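Local coordinates for packaging protein UL32 (Human herpesvirus 8 type M, PDB 6XF9), which forms a zinc-bearing pentameric ring required for herpesviral genome packaging and probably helps bring new capsids to nuclear replication compartments, at residues Pro68-Asp74 with Ile102-Phe107; Ser91-Ala96 with Leu127-Phe132; Pro219-Leu224 with Leu385-Pro389; Leu315-Met320 with Arg332-Leu337; Asp370-Leu375 with Val422-Lys426. Numbering follows the deposited sequence.

Interaction 1: residues Pro68-Asp74 with Ile102-Phe107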
# COMPACT_ATOMS: atom_id res chain seq x y z
N PRO D 68 -31.62 32.44 -43.34
CA PRO D 68 -32.35 33.51 -42.64
C PRO D 68 -31.40 34.53 -42.03
O PRO D 68 -30.22 34.57 -42.39
CB PRO D 68 -33.08 32.75 -41.53
CG PRO D 68 -33.28 31.38 -42.09
CD PRO D 68 -32.06 31.10 -42.93
N MET D 69 -31.91 35.35 -41.11
CA MET D 69 -31.11 36.37 -40.46
C MET D 69 -31.40 36.49 -38.98
O MET D 69 -30.74 37.24 -38.26
CB MET D 69 -31.31 37.73 -41.14
CG MET D 69 -30.97 37.73 -42.63
SD MET D 69 -29.26 37.27 -42.96
CE MET D 69 -28.39 38.56 -42.08
N GLY D 70 -32.41 35.75 -38.52
CA GLY D 70 -32.80 35.83 -37.15
C GLY D 70 -32.81 34.49 -36.52
O GLY D 70 -33.21 34.39 -35.40
N PHE D 71 -32.50 33.45 -37.27
CA PHE D 71 -32.40 32.13 -36.75
C PHE D 71 -31.24 32.11 -35.84
O PHE D 71 -31.30 31.57 -34.78
CB PHE D 71 -32.09 31.15 -37.83
CG PHE D 71 -31.71 29.79 -37.33
CD1 PHE D 71 -32.63 28.99 -36.73
CD2 PHE D 71 -30.46 29.32 -37.50
CE1 PHE D 71 -32.29 27.75 -36.30
CE2 PHE D 71 -30.11 28.08 -37.08
CZ PHE D 71 -31.03 27.29 -36.48
N PHE D 72 -30.17 32.75 -36.23
CA PHE D 72 -29.01 32.66 -35.36
C PHE D 72 -29.26 33.39 -34.05
O PHE D 72 -28.65 33.05 -33.03
CB PHE D 72 -27.81 33.28 -36.05
CG PHE D 72 -27.37 32.56 -37.28
CD1 PHE D 72 -26.60 31.41 -37.19
CD2 PHE D 72 -27.72 33.04 -38.54
CE1 PHE D 72 -26.17 30.76 -38.33
CE2 PHE D 72 -27.30 32.38 -39.70
CZ PHE D 72 -26.52 31.23 -39.59
N GLU D 73 -30.12 34.41 -34.07
CA GLU D 73 -30.44 35.13 -32.85
C GLU D 73 -31.50 34.43 -32.02
O GLU D 73 -31.52 34.58 -30.80
CB GLU D 73 -30.90 36.55 -33.15
CG GLU D 73 -29.85 37.47 -33.72
CD GLU D 73 -30.44 38.83 -34.08
OE1 GLU D 73 -29.67 39.82 -34.06
OE2 GLU D 73 -31.68 38.90 -34.31
N ASP D 74 -32.42 33.70 -32.65
CA ASP D 74 -33.40 33.00 -31.82
C ASP D 74 -32.79 31.77 -31.18
O ASP D 74 -33.08 31.45 -30.03
CB ASP D 74 -34.65 32.63 -32.62
CG ASP D 74 -35.45 33.84 -33.07
OD1 ASP D 74 -35.74 34.73 -32.23
OD2 ASP D 74 -35.82 33.87 -34.26
N ILE D 102 -38.44 27.33 -32.88
CA ILE D 102 -37.40 27.91 -33.72
C ILE D 102 -37.39 27.26 -35.09
O ILE D 102 -37.09 27.91 -36.10
CB ILE D 102 -36.02 27.81 -33.03
CG1 ILE D 102 -35.95 28.79 -31.87
CG2 ILE D 102 -34.88 28.09 -34.00
CD1 ILE D 102 -34.81 28.51 -30.96
N MET D 103 -37.77 25.97 -35.17
CA MET D 103 -37.74 25.26 -36.44
C MET D 103 -38.93 25.61 -37.33
O MET D 103 -38.79 25.68 -38.56
CB MET D 103 -37.75 23.75 -36.21
CG MET D 103 -36.50 23.19 -35.57
SD MET D 103 -35.15 23.13 -36.74
CE MET D 103 -35.63 21.79 -37.83
N HIS D 104 -40.10 25.83 -36.73
CA HIS D 104 -41.28 26.25 -37.48
C HIS D 104 -41.18 27.69 -37.97
O HIS D 104 -41.77 28.03 -39.01
CB HIS D 104 -42.51 26.04 -36.62
CG HIS D 104 -42.88 24.60 -36.50
ND1 HIS D 104 -43.30 24.03 -35.32
CD2 HIS D 104 -42.83 23.59 -37.40
CE1 HIS D 104 -43.54 22.74 -35.51
NE2 HIS D 104 -43.26 22.45 -36.77
N LEU D 105 -40.48 28.56 -37.23
CA LEU D 105 -40.31 29.94 -37.67
C LEU D 105 -39.36 30.04 -38.85
O LEU D 105 -39.62 30.79 -39.80
CB LEU D 105 -39.80 30.82 -36.53
CG LEU D 105 -40.68 31.47 -35.48
CD1 LEU D 105 -41.69 30.52 -34.91
CD2 LEU D 105 -39.77 31.96 -34.40
N HIS D 106 -38.23 29.33 -38.79
CA HIS D 106 -37.14 29.59 -39.71
C HIS D 106 -36.86 28.47 -40.71
O HIS D 106 -36.09 28.70 -41.65
CB HIS D 106 -35.86 29.90 -38.93
CG HIS D 106 -36.00 31.03 -37.97
ND1 HIS D 106 -35.52 32.29 -38.23
CD2 HIS D 106 -36.56 31.09 -36.74
CE1 HIS D 106 -35.78 33.08 -37.20
NE2 HIS D 106 -36.41 32.37 -36.28
N PHE D 107 -37.41 27.29 -40.46
CA PHE D 107 -37.28 26.15 -41.36
C PHE D 107 -38.60 25.38 -41.42
O PHE D 107 -38.68 24.25 -40.95
CB PHE D 107 -36.15 25.23 -40.90
CG PHE D 107 -34.78 25.82 -41.04
CD1 PHE D 107 -34.22 26.57 -40.02
CD2 PHE D 107 -34.05 25.64 -42.20
CE1 PHE D 107 -32.96 27.12 -40.14
CE2 PHE D 107 -32.79 26.18 -42.34
CZ PHE D 107 -32.24 26.93 -41.31
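Phe71 slides its ring in beside the end of helix 89-106 and meets two aromatic side chains there. Phe107 turns its ring edge onto a face of Phe71, with centroids 5.2 Å apart and planes at 82°, an edge-to-face (T-shaped) pair. Phe71 in turn points its own edge at the face of His106, at 5.8 Å and 60°, so the three rings form a small aromatic cluster. Ile102 closes the apolar side, with its CG2 3.5 Å from Phe71 CE1, while Pro68 packs near His106, its CG 3.9 Å from the His106 carbonyl O. The polar element lies one turn along from Phe71: His106 NE2 donates to Asp74 OD2 at 2.6 Å, but the N-H...O angle of 127° makes this a weak hydrogen bond. The stronger partner of Asp74 is Arg398, which also forms a salt bridge with Glu73. Gly70 is the N-cap of helix 71-83. The contact joins the start of that helix to the last turn of helix 89-106, the next helix in the chain. Phe2, from the N-terminal loop, touches Asp74 and Ile102, and Phe107 O is hydrogen-bonded to the Thr113 hydroxyl, in the loop that follows helix 89-106.

Interaction 2: residues Ser91-Ala96 with Leu127-Phe132; sequences STMAAA and LQLHFF. With ZN (zinc ion), chain O.
Both segments are helical throughout and cross almost at right angles: the axes of 91-96 and 127-132 approach to 10.1 Å, with a signed crossing angle of 87°. This is a buried helix-helix packing beside a zinc site of three cysteines and one histidine. The nearest CA pair is Thr92 and Gln128, 6.3 Å apart. Ordinary i to i+4 hydrogen bonds run through each segment, as from Ala96 N to Thr92 O (2.9 Å) and from Phe132 N to Gln128 O (3.0 Å), although the turn at 129-132 widens to a pi-type. Small residues on 91-96 let larger ones on 127-132 come close. Phe132, chi1 m, reaches Ser91, whose CB lies 3.4 Å from Phe132 CZ, and brings its ring edge to Ala95, CB to CE2 4.3 Å. Phe131, also m, sets its CD2 4.2 Å from the same Ala95 CB. Leu127 (m, t) places CD1 3.6 Å from Ala96 CB, and Thr92 OG1 is 3.5 Å from Gln128 CG; that hydroxyl is hydrogen-bonded to the carbonyls of Met280 and Cys88. Tyr75, Leu78 and Cys82 of helix 71-83 pack on Phe131. His130, chi1 t, takes no part in the packing and binds the metal, which Cys52, Cys55 and Cys136 also bind; its ND1 sits 2.0 Å from the zinc ion.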
# COMPACT_ATOMS: atom_id res chain seq x y z
N SER D 91 -36.45 21.80 -17.75
CA SER D 91 -35.54 22.53 -18.64
C SER D 91 -35.33 21.78 -19.94
O SER D 91 -35.10 22.42 -20.98
CB SER D 91 -34.19 22.79 -17.97
OG SER D 91 -34.37 23.35 -16.68
N THR D 92 -35.40 20.44 -19.92
CA THR D 92 -35.31 19.68 -21.16
C THR D 92 -36.58 19.82 -21.99
O THR D 92 -36.51 20.00 -23.22
CB THR D 92 -35.04 18.22 -20.85
OG1 THR D 92 -33.85 18.14 -20.06
CG2 THR D 92 -34.89 17.38 -22.13
N MET D 93 -37.74 19.77 -21.33
CA MET D 93 -39.02 19.99 -21.99
C MET D 93 -39.06 21.36 -22.67
O MET D 93 -39.40 21.46 -23.85
CB MET D 93 -40.14 19.86 -20.95
CG MET D 93 -41.58 19.87 -21.45
SD MET D 93 -42.01 18.58 -22.65
CE MET D 93 -43.77 18.61 -22.42
N ALA D 94 -38.69 22.41 -21.93
CA ALA D 94 -38.70 23.78 -22.45
C ALA D 94 -37.75 23.94 -23.63
O ALA D 94 -38.06 24.61 -24.61
CB ALA D 94 -38.36 24.77 -21.35
N ALA D 95 -36.54 23.39 -23.52
CA ALA D 95 -35.63 23.44 -24.66
C ALA D 95 -36.18 22.65 -25.84
O ALA D 95 -35.95 23.01 -26.99
CB ALA D 95 -34.25 22.92 -24.25
N ALA D 96 -36.91 21.55 -25.58
CA ALA D 96 -37.54 20.83 -26.68
C ALA D 96 -38.57 21.70 -27.37
O ALA D 96 -38.51 21.91 -28.58
CB ALA D 96 -38.21 19.56 -26.17
N LEU D 127 -31.07 16.27 -26.25
CA LEU D 127 -31.29 17.62 -25.75
C LEU D 127 -30.47 17.89 -24.49
O LEU D 127 -29.89 18.97 -24.33
CB LEU D 127 -32.77 17.85 -25.48
CG LEU D 127 -33.66 17.73 -26.72
CD1 LEU D 127 -35.13 17.74 -26.31
CD2 LEU D 127 -33.39 18.83 -27.73
N GLN D 128 -30.50 16.95 -23.54
CA GLN D 128 -29.71 17.09 -22.31
C GLN D 128 -28.22 17.22 -22.59
O GLN D 128 -27.53 18.06 -22.00
CB GLN D 128 -29.95 15.87 -21.43
CG GLN D 128 -31.30 15.80 -20.80
CD GLN D 128 -31.33 14.75 -19.71
OE1 GLN D 128 -30.90 14.99 -18.59
NE2 GLN D 128 -31.78 13.55 -20.06
N LEU D 129 -27.68 16.36 -23.46
CA LEU D 129 -26.25 16.40 -23.76
C LEU D 129 -25.87 17.71 -24.44
O LEU D 129 -24.83 18.30 -24.13
CB LEU D 129 -25.86 15.20 -24.62
CG LEU D 129 -25.70 13.83 -23.93
CD1 LEU D 129 -25.51 12.71 -24.94
CD2 LEU D 129 -24.48 13.89 -23.02
N HIS D 130 -26.70 18.18 -25.38
CA HIS D 130 -26.34 19.37 -26.15
C HIS D 130 -26.51 20.64 -25.33
O HIS D 130 -25.62 21.50 -25.30
CB HIS D 130 -27.15 19.44 -27.44
CG HIS D 130 -26.88 20.67 -28.25
ND1 HIS D 130 -25.78 20.80 -29.07
CD2 HIS D 130 -27.58 21.83 -28.36
CE1 HIS D 130 -25.81 21.99 -29.64
NE2 HIS D 130 -26.88 22.63 -29.23
N PHE D 131 -27.64 20.79 -24.66
CA PHE D 131 -27.95 22.05 -24.02
C PHE D 131 -27.51 22.14 -22.56
O PHE D 131 -27.38 23.26 -22.05
CB PHE D 131 -29.45 22.33 -24.10
CG PHE D 131 -29.92 22.70 -25.47
CD1 PHE D 131 -29.59 23.92 -26.01
CD2 PHE D 131 -30.68 21.82 -26.22
CE1 PHE D 131 -30.01 24.26 -27.28
CE2 PHE D 131 -31.09 22.16 -27.49
CZ PHE D 131 -30.75 23.39 -28.01
N PHE D 132 -27.29 21.01 -21.88
CA PHE D 132 -27.06 21.09 -20.43
C PHE D 132 -25.81 20.37 -19.94
O PHE D 132 -25.01 20.96 -19.21
CB PHE D 132 -28.28 20.56 -19.70
CG PHE D 132 -29.49 21.39 -19.91
CD1 PHE D 132 -29.72 22.51 -19.13
CD2 PHE D 132 -30.39 21.09 -20.92
CE1 PHE D 132 -30.84 23.31 -19.31
CE2 PHE D 132 -31.51 21.88 -21.12
CZ PHE D 132 -31.73 22.99 -20.31
ZN ZN O . -24.29 19.51 -29.62

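Interaction 3: residues Pro219-Leu224 with Leu385-Pro389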
# COMPACT_ATOMS: atom_id res chain seq x y z
N PRO D 219 -43.47 42.11 -15.95
CA PRO D 219 -44.40 41.01 -15.69
C PRO D 219 -43.71 39.69 -15.92
O PRO D 219 -42.77 39.57 -16.72
CB PRO D 219 -45.52 41.23 -16.72
CG PRO D 219 -45.23 42.58 -17.35
CD PRO D 219 -43.76 42.77 -17.23
N THR D 220 -44.18 38.69 -15.19
CA THR D 220 -43.68 37.34 -15.30
C THR D 220 -44.50 36.51 -16.27
O THR D 220 -45.71 36.68 -16.41
CB THR D 220 -43.64 36.70 -13.91
OG1 THR D 220 -44.96 36.64 -13.37
CG2 THR D 220 -42.75 37.51 -12.98
N LYS D 221 -43.82 35.58 -16.92
CA LYS D 221 -44.41 34.59 -17.80
C LYS D 221 -45.14 33.51 -17.02
O LYS D 221 -45.01 33.39 -15.79
CB LYS D 221 -43.32 34.01 -18.68
CG LYS D 221 -42.52 35.09 -19.38
CD LYS D 221 -41.69 34.51 -20.51
CE LYS D 221 -40.45 33.86 -19.98
NZ LYS D 221 -39.40 33.74 -21.02
N PRO D 222 -45.95 32.68 -17.70
CA PRO D 222 -46.74 31.67 -16.99
C PRO D 222 -45.90 30.58 -16.31
O PRO D 222 -44.88 30.12 -16.84
CB PRO D 222 -47.60 31.05 -18.10
CG PRO D 222 -47.62 32.07 -19.20
CD PRO D 222 -46.31 32.77 -19.13
N SER D 223 -46.36 30.15 -15.14
CA SER D 223 -45.71 29.07 -14.42
C SER D 223 -45.85 27.77 -15.19
O SER D 223 -46.93 27.45 -15.70
CB SER D 223 -46.33 28.91 -13.04
OG SER D 223 -46.20 27.58 -12.58
N LEU D 224 -44.76 27.02 -15.27
CA LEU D 224 -44.79 25.72 -15.93
C LEU D 224 -45.20 24.59 -14.99
O LEU D 224 -45.26 23.44 -15.43
CB LEU D 224 -43.43 25.40 -16.56
CG LEU D 224 -42.88 26.47 -17.51
CD1 LEU D 224 -41.61 26.02 -18.19
CD2 LEU D 224 -43.93 26.81 -18.55
N LEU D 385 -35.31 33.59 -16.92
CA LEU D 385 -36.22 32.55 -17.37
C LEU D 385 -37.64 33.06 -17.46
O LEU D 385 -38.40 32.64 -18.34
CB LEU D 385 -36.14 31.35 -16.44
CG LEU D 385 -34.86 30.52 -16.46
CD1 LEU D 385 -35.15 29.18 -15.77
CD2 LEU D 385 -34.32 30.32 -17.89
N PHE D 386 -38.05 33.95 -16.54
CA PHE D 386 -39.48 34.18 -16.35
C PHE D 386 -39.94 35.62 -16.45
O PHE D 386 -41.15 35.84 -16.54
CB PHE D 386 -39.94 33.59 -15.01
CG PHE D 386 -40.24 32.12 -15.11
CD1 PHE D 386 -41.35 31.69 -15.81
CD2 PHE D 386 -39.38 31.18 -14.59
CE1 PHE D 386 -41.62 30.34 -15.95
CE2 PHE D 386 -39.64 29.84 -14.72
CZ PHE D 386 -40.76 29.42 -15.40
N ARG D 387 -39.05 36.60 -16.46
CA ARG D 387 -39.48 37.98 -16.64
C ARG D 387 -39.52 38.35 -18.11
O ARG D 387 -38.65 37.96 -18.90
CB ARG D 387 -38.57 38.92 -15.87
CG ARG D 387 -38.77 38.71 -14.39
CD ARG D 387 -38.49 39.94 -13.60
NE ARG D 387 -38.90 39.71 -12.22
CZ ARG D 387 -40.15 39.83 -11.79
NH1 ARG D 387 -41.10 40.19 -12.65
NH2 ARG D 387 -40.46 39.62 -10.52
N LEU D 388 -40.56 39.11 -18.47
CA LEU D 388 -40.78 39.49 -19.85
C LEU D 388 -39.72 40.51 -20.26
O LEU D 388 -39.61 41.57 -19.64
CB LEU D 388 -42.18 40.09 -20.00
CG LEU D 388 -42.64 40.38 -21.44
CD1 LEU D 388 -44.15 40.17 -21.54
CD2 LEU D 388 -42.17 41.78 -21.97
N PRO D 389 -38.97 40.26 -21.32
CA PRO D 389 -37.85 41.15 -21.64
C PRO D 389 -38.32 42.50 -22.18
O PRO D 389 -39.34 42.62 -22.85
CB PRO D 389 -37.09 40.38 -22.72
CG PRO D 389 -38.09 39.50 -23.34
CD PRO D 389 -39.07 39.13 -22.25
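Two backbone hydrogen bonds hold these segments together, from Leu388 N to Pro219 O (2.9 Å) and from Lys221 N to Phe386 O (2.7 Å). They flank Thr220 and Arg387, whose CA atoms stand 4.5 Å apart, and make a single beta bridge between segments running roughly antiparallel (end-to-end directions 141° apart). The Phe386 carbonyl also receives a CA-H...O contact, with Thr220 CA 3.2 Å from Phe386 O. Apolar contacts lie at both ends: Pro219 CD is 4.2 Å from Leu388 CB, and Leu224 CG is 4.2 Å from Phe386 CZ, at the ring edge. Of the charged side chains, Arg387 lays one face of its guanidinium against Thr220, CG2 to NH1 3.2 Å, while Lys221 carries its amine to the carbonyl of Pro4. Trp5 meets Phe386 edge-to-face. The bridge thus ties the loop entering helix 225-235 to the exit of helix 382-386, with helix 7-12 against Pro222 and Leu224, and Phe81 of helix 71-83 against Lys221 and Leu385.

Interaction 4: residues Leu315-Met320 with Arg332-Leu337; sequences LQCEVM and RIAFVL
Val319 and Val336, both with chi1 t, lie at the apolar centre of this packing between two regular helices, 315-320 and 332-337. Val319 sends CG2 to Ile333 CG1 at 3.8 Å, and Leu315 (t, p) sets its CD1 3.7 Å from Val336 CG1 and 4.2 Å from Leu337 CD2. Val336 also packs against the backbone of Val319, CG2 to N 4.3 Å. The axes approach to 9.2 Å and cross at a signed angle of 111°, with Val319 and Arg332 the closest CA pair at 5.6 Å. At the polar edge Arg332 (m, t, t) donates from NH1 to Val319 O, 3.1 Å at 167°; its NE is hydrogen-bonded to Val327 O in the connection between the helices. Glu318 OE2 lies 3.3 Å from Val336 CG1, and its other oxygen, OE1, is hydrogen-bonded to the Tyr345 hydroxyl. Helices 308-321 and 329-338 are consecutive, joined by a short connection, and cross at a steep angle. Helix 360-369 packs on them through Phe368 and Ile363, and beyond the contact Phe335 stacks on Phe59 of a neighbouring subunit, so this helix pair takes part in the subunit interface of the pentamer.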
# COMPACT_ATOMS: atom_id res chain seq x y z
N LEU D 315 -36.53 30.06 2.46
CA LEU D 315 -36.77 28.91 3.31
C LEU D 315 -35.47 28.42 3.96
O LEU D 315 -35.44 28.09 5.15
CB LEU D 315 -37.42 27.79 2.50
CG LEU D 315 -37.68 26.44 3.17
CD1 LEU D 315 -38.50 26.57 4.46
CD2 LEU D 315 -38.32 25.47 2.19
N GLN D 316 -34.38 28.40 3.19
CA GLN D 316 -33.10 27.99 3.76
C GLN D 316 -32.72 28.87 4.94
O GLN D 316 -32.13 28.39 5.91
CB GLN D 316 -32.00 28.00 2.71
CG GLN D 316 -30.70 27.41 3.24
CD GLN D 316 -29.61 27.43 2.21
OE1 GLN D 316 -29.72 28.11 1.17
NE2 GLN D 316 -28.59 26.59 2.43
N CYS D 317 -32.98 30.19 4.82
CA CYS D 317 -32.75 31.11 5.94
C CYS D 317 -33.71 30.83 7.09
O CYS D 317 -33.32 30.94 8.26
CB CYS D 317 -32.88 32.57 5.47
SG CYS D 317 -31.73 33.01 4.12
N GLU D 318 -34.96 30.48 6.80
CA GLU D 318 -35.88 30.19 7.90
C GLU D 318 -35.41 28.94 8.63
O GLU D 318 -35.43 28.90 9.87
CB GLU D 318 -37.31 29.94 7.41
CG GLU D 318 -38.14 31.12 6.89
CD GLU D 318 -39.65 30.78 6.86
OE1 GLU D 318 -40.29 30.80 5.79
OE2 GLU D 318 -40.18 30.38 7.92
N VAL D 319 -34.99 27.92 7.88
CA VAL D 319 -34.54 26.67 8.49
C VAL D 319 -33.30 26.91 9.35
O VAL D 319 -33.20 26.42 10.48
CB VAL D 319 -34.31 25.62 7.39
CG1 VAL D 319 -33.63 24.41 7.99
CG2 VAL D 319 -35.62 25.25 6.72
N MET D 320 -32.34 27.69 8.84
CA MET D 320 -31.13 27.98 9.60
C MET D 320 -31.40 28.92 10.78
O MET D 320 -30.97 28.66 11.91
CB MET D 320 -30.10 28.60 8.66
CG MET D 320 -29.65 27.68 7.55
SD MET D 320 -28.99 26.14 8.20
CE MET D 320 -27.23 26.57 8.17
N ARG D 332 -36.22 20.94 11.83
CA ARG D 332 -36.37 22.37 11.56
C ARG D 332 -37.23 22.60 10.32
O ARG D 332 -38.06 23.51 10.29
CB ARG D 332 -35.02 23.01 11.32
CG ARG D 332 -34.16 23.16 12.51
CD ARG D 332 -32.81 23.70 12.11
NE ARG D 332 -31.93 23.76 13.26
CZ ARG D 332 -31.40 24.87 13.75
NH1 ARG D 332 -31.66 26.03 13.16
NH2 ARG D 332 -30.60 24.81 14.81
N ILE D 333 -37.00 21.80 9.28
CA ILE D 333 -37.81 21.89 8.08
C ILE D 333 -39.27 21.58 8.40
O ILE D 333 -40.19 22.27 7.94
CB ILE D 333 -37.24 20.95 7.01
CG1 ILE D 333 -35.87 21.45 6.56
CG2 ILE D 333 -38.18 20.82 5.86
CD1 ILE D 333 -35.01 20.40 5.91
N ALA D 334 -39.51 20.53 9.19
CA ALA D 334 -40.88 20.21 9.57
C ALA D 334 -41.50 21.32 10.40
O ALA D 334 -42.66 21.68 10.18
CB ALA D 334 -40.93 18.88 10.32
N PHE D 335 -40.73 21.90 11.33
CA PHE D 335 -41.26 22.98 12.17
C PHE D 335 -41.64 24.20 11.35
O PHE D 335 -42.70 24.79 11.58
CB PHE D 335 -40.24 23.38 13.24
CG PHE D 335 -40.04 22.35 14.34
CD1 PHE D 335 -40.71 21.13 14.33
CD2 PHE D 335 -39.14 22.61 15.40
CE1 PHE D 335 -40.50 20.20 15.35
CE2 PHE D 335 -38.93 21.68 16.42
CZ PHE D 335 -39.62 20.48 16.39
N VAL D 336 -40.80 24.61 10.40
CA VAL D 336 -41.12 25.78 9.58
C VAL D 336 -42.38 25.54 8.76
O VAL D 336 -43.25 26.41 8.67
CB VAL D 336 -39.93 26.14 8.68
CG1 VAL D 336 -40.38 27.07 7.58
CG2 VAL D 336 -38.83 26.80 9.51
N LEU D 337 -42.52 24.35 8.19
CA LEU D 337 -43.61 24.04 7.26
C LEU D 337 -44.84 23.41 7.90
O LEU D 337 -45.79 23.12 7.16
CB LEU D 337 -43.10 23.10 6.16
CG LEU D 337 -41.98 23.61 5.25
CD1 LEU D 337 -41.80 22.59 4.18
CD2 LEU D 337 -42.35 24.95 4.63

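Interaction 5: residues Asp370-Leu375 with Val422-Lys426; sequences DPLCAL and VFLFK. With ZN (zinc ion), chain P.
A buried salt bridge marks this contact, made by an aspartate that also caps its own helix. Asp370, chi1 t, is the N-cap of helix 371-379: its OD1 accepts from Cys373 N at 3.2 Å and, weakly, from Leu372 N at 2.7 Å, while OD2 takes Lys426 NZ at 2.7 Å. Lys426 coils back (m, m, m, t) to reach it, and Gln429 is a second partner of the amine. Segments 371-375 and 422-426 are both helical and run largely antiparallel, with N-to-C directions 148° apart, a signed crossing angle of -148° and axes 10.0 Å apart at closest approach. Leu372 and Val422 set the register, CA to CA 5.9 Å. Around that pair the packing is apolar: Val422 (chi1 t) puts CG1 3.6 Å from Leu372 CB and CG2 4.2 Å from Pro371 CB, and Leu375 CD2 is 4.4 Å from Val422 CG2. Phe425, also t, brings CD2 to 3.5 Å from Pro371 CG, with Leu445 of helix 435-451 and Pro459 and Ser463 of helix 459-465 packing on its ring. Cys373 CB points sideways from the interface, and SG binds zinc at 2.3 Å. The ion's other ligands are Cys296, Cys299 and His366, so the packed helix start belongs to a three-cysteine, one-histidine zinc site with a CxxC pair.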
# COMPACT_ATOMS: atom_id res chain seq x y z
N ASP D 370 -27.79 17.30 -1.49
CA ASP D 370 -27.43 16.77 -2.80
C ASP D 370 -26.57 17.78 -3.55
O ASP D 370 -26.90 18.97 -3.57
CB ASP D 370 -28.66 16.41 -3.61
CG ASP D 370 -28.30 15.64 -4.88
OD1 ASP D 370 -27.89 16.30 -5.85
OD2 ASP D 370 -28.38 14.39 -4.89
N PRO D 371 -25.44 17.37 -4.14
CA PRO D 371 -24.59 18.34 -4.85
C PRO D 371 -25.16 18.77 -6.20
O PRO D 371 -24.75 19.81 -6.70
CB PRO D 371 -23.26 17.59 -5.00
CG PRO D 371 -23.65 16.16 -5.07
CD PRO D 371 -24.90 16.00 -4.24
N LEU D 372 -26.01 17.97 -6.85
CA LEU D 372 -26.65 18.43 -8.09
C LEU D 372 -27.73 19.47 -7.79
O LEU D 372 -27.99 20.35 -8.62
CB LEU D 372 -27.25 17.27 -8.88
CG LEU D 372 -27.96 17.71 -10.17
CD1 LEU D 372 -26.97 18.49 -11.00
CD2 LEU D 372 -28.54 16.54 -10.98
N CYS D 373 -28.43 19.34 -6.66
CA CYS D 373 -29.38 20.37 -6.26
C CYS D 373 -28.68 21.69 -5.98
O CYS D 373 -29.23 22.77 -6.24
CB CYS D 373 -30.18 19.91 -5.04
SG CYS D 373 -31.16 18.39 -5.35
N ALA D 374 -27.49 21.62 -5.37
CA ALA D 374 -26.71 22.83 -5.07
C ALA D 374 -26.24 23.52 -6.34
O ALA D 374 -26.19 24.76 -6.40
CB ALA D 374 -25.52 22.46 -4.18
N LEU D 375 -25.78 22.75 -7.32
CA LEU D 375 -25.34 23.34 -8.58
C LEU D 375 -26.52 24.02 -9.26
O LEU D 375 -26.42 25.18 -9.69
CB LEU D 375 -24.76 22.24 -9.47
CG LEU D 375 -24.03 22.63 -10.75
CD1 LEU D 375 -22.77 23.34 -10.40
CD2 LEU D 375 -23.70 21.38 -11.54
N VAL D 422 -20.05 16.36 -9.97
CA VAL D 422 -21.43 16.17 -9.57
C VAL D 422 -22.05 15.00 -10.32
O VAL D 422 -22.79 14.19 -9.75
CB VAL D 422 -22.22 17.48 -9.78
CG1 VAL D 422 -23.71 17.24 -9.65
CG2 VAL D 422 -21.73 18.52 -8.78
N PHE D 423 -21.74 14.87 -11.62
CA PHE D 423 -22.28 13.76 -12.41
C PHE D 423 -21.64 12.43 -12.04
O PHE D 423 -22.29 11.38 -12.14
CB PHE D 423 -22.11 14.03 -13.89
CG PHE D 423 -23.21 14.84 -14.44
CD1 PHE D 423 -24.45 14.28 -14.64
CD2 PHE D 423 -23.04 16.19 -14.68
CE1 PHE D 423 -25.49 15.03 -15.11
CE2 PHE D 423 -24.10 16.94 -15.14
CZ PHE D 423 -25.32 16.36 -15.36
N LEU D 424 -20.36 12.44 -11.69
CA LEU D 424 -19.73 11.23 -11.18
C LEU D 424 -20.42 10.75 -9.90
O LEU D 424 -20.81 9.58 -9.79
CB LEU D 424 -18.24 11.50 -10.96
CG LEU D 424 -17.37 11.16 -12.19
CD1 LEU D 424 -17.91 11.69 -13.51
CD2 LEU D 424 -15.95 11.66 -12.00
N PHE D 425 -20.68 11.67 -8.96
CA PHE D 425 -21.33 11.31 -7.70
C PHE D 425 -22.75 10.79 -7.92
O PHE D 425 -23.11 9.72 -7.43
CB PHE D 425 -21.34 12.52 -6.77
CG PHE D 425 -22.06 12.29 -5.47
CD1 PHE D 425 -21.41 11.70 -4.39
CD2 PHE D 425 -23.37 12.68 -5.31
CE1 PHE D 425 -22.07 11.50 -3.19
CE2 PHE D 425 -24.04 12.50 -4.12
CZ PHE D 425 -23.38 11.90 -3.05
N LYS D 426 -23.58 11.51 -8.68
CA LYS D 426 -24.90 10.97 -8.99
C LYS D 426 -24.79 9.60 -9.64
O LYS D 426 -25.72 8.79 -9.56
CB LYS D 426 -25.67 11.95 -9.88
CG LYS D 426 -25.99 13.27 -9.21
CD LYS D 426 -26.57 13.07 -7.81
CE LYS D 426 -28.06 12.91 -7.87
NZ LYS D 426 -28.63 12.38 -6.61
ZN ZN P . -33.12 19.43 -5.92

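Interactions 1 and 2 share helix 89-106, their centres about 18 Å apart, and their segments alternate along the chain. Interactions 4 and 5 come later, in series, centres about 22 Å apart. Interactions 2 and 5 each supply a ligand, His130 and Cys373, to one of the two CxxC-containing sites among the chain's three zinc sites; interactions 1 and 4 lie farther out, Phe71 about 12 Å and Leu315 about 11 Å (side chains) from a bound zinc, on opposite sides of the chain's centre, contact centres about 46 Å apart. Interaction 3 joins segments 161 residues apart, with interaction 4 between them; its second segment ends helix 382-386, the next after 371-379 of interaction 5. Interaction 4 reaches a neighbouring subunit of the ring.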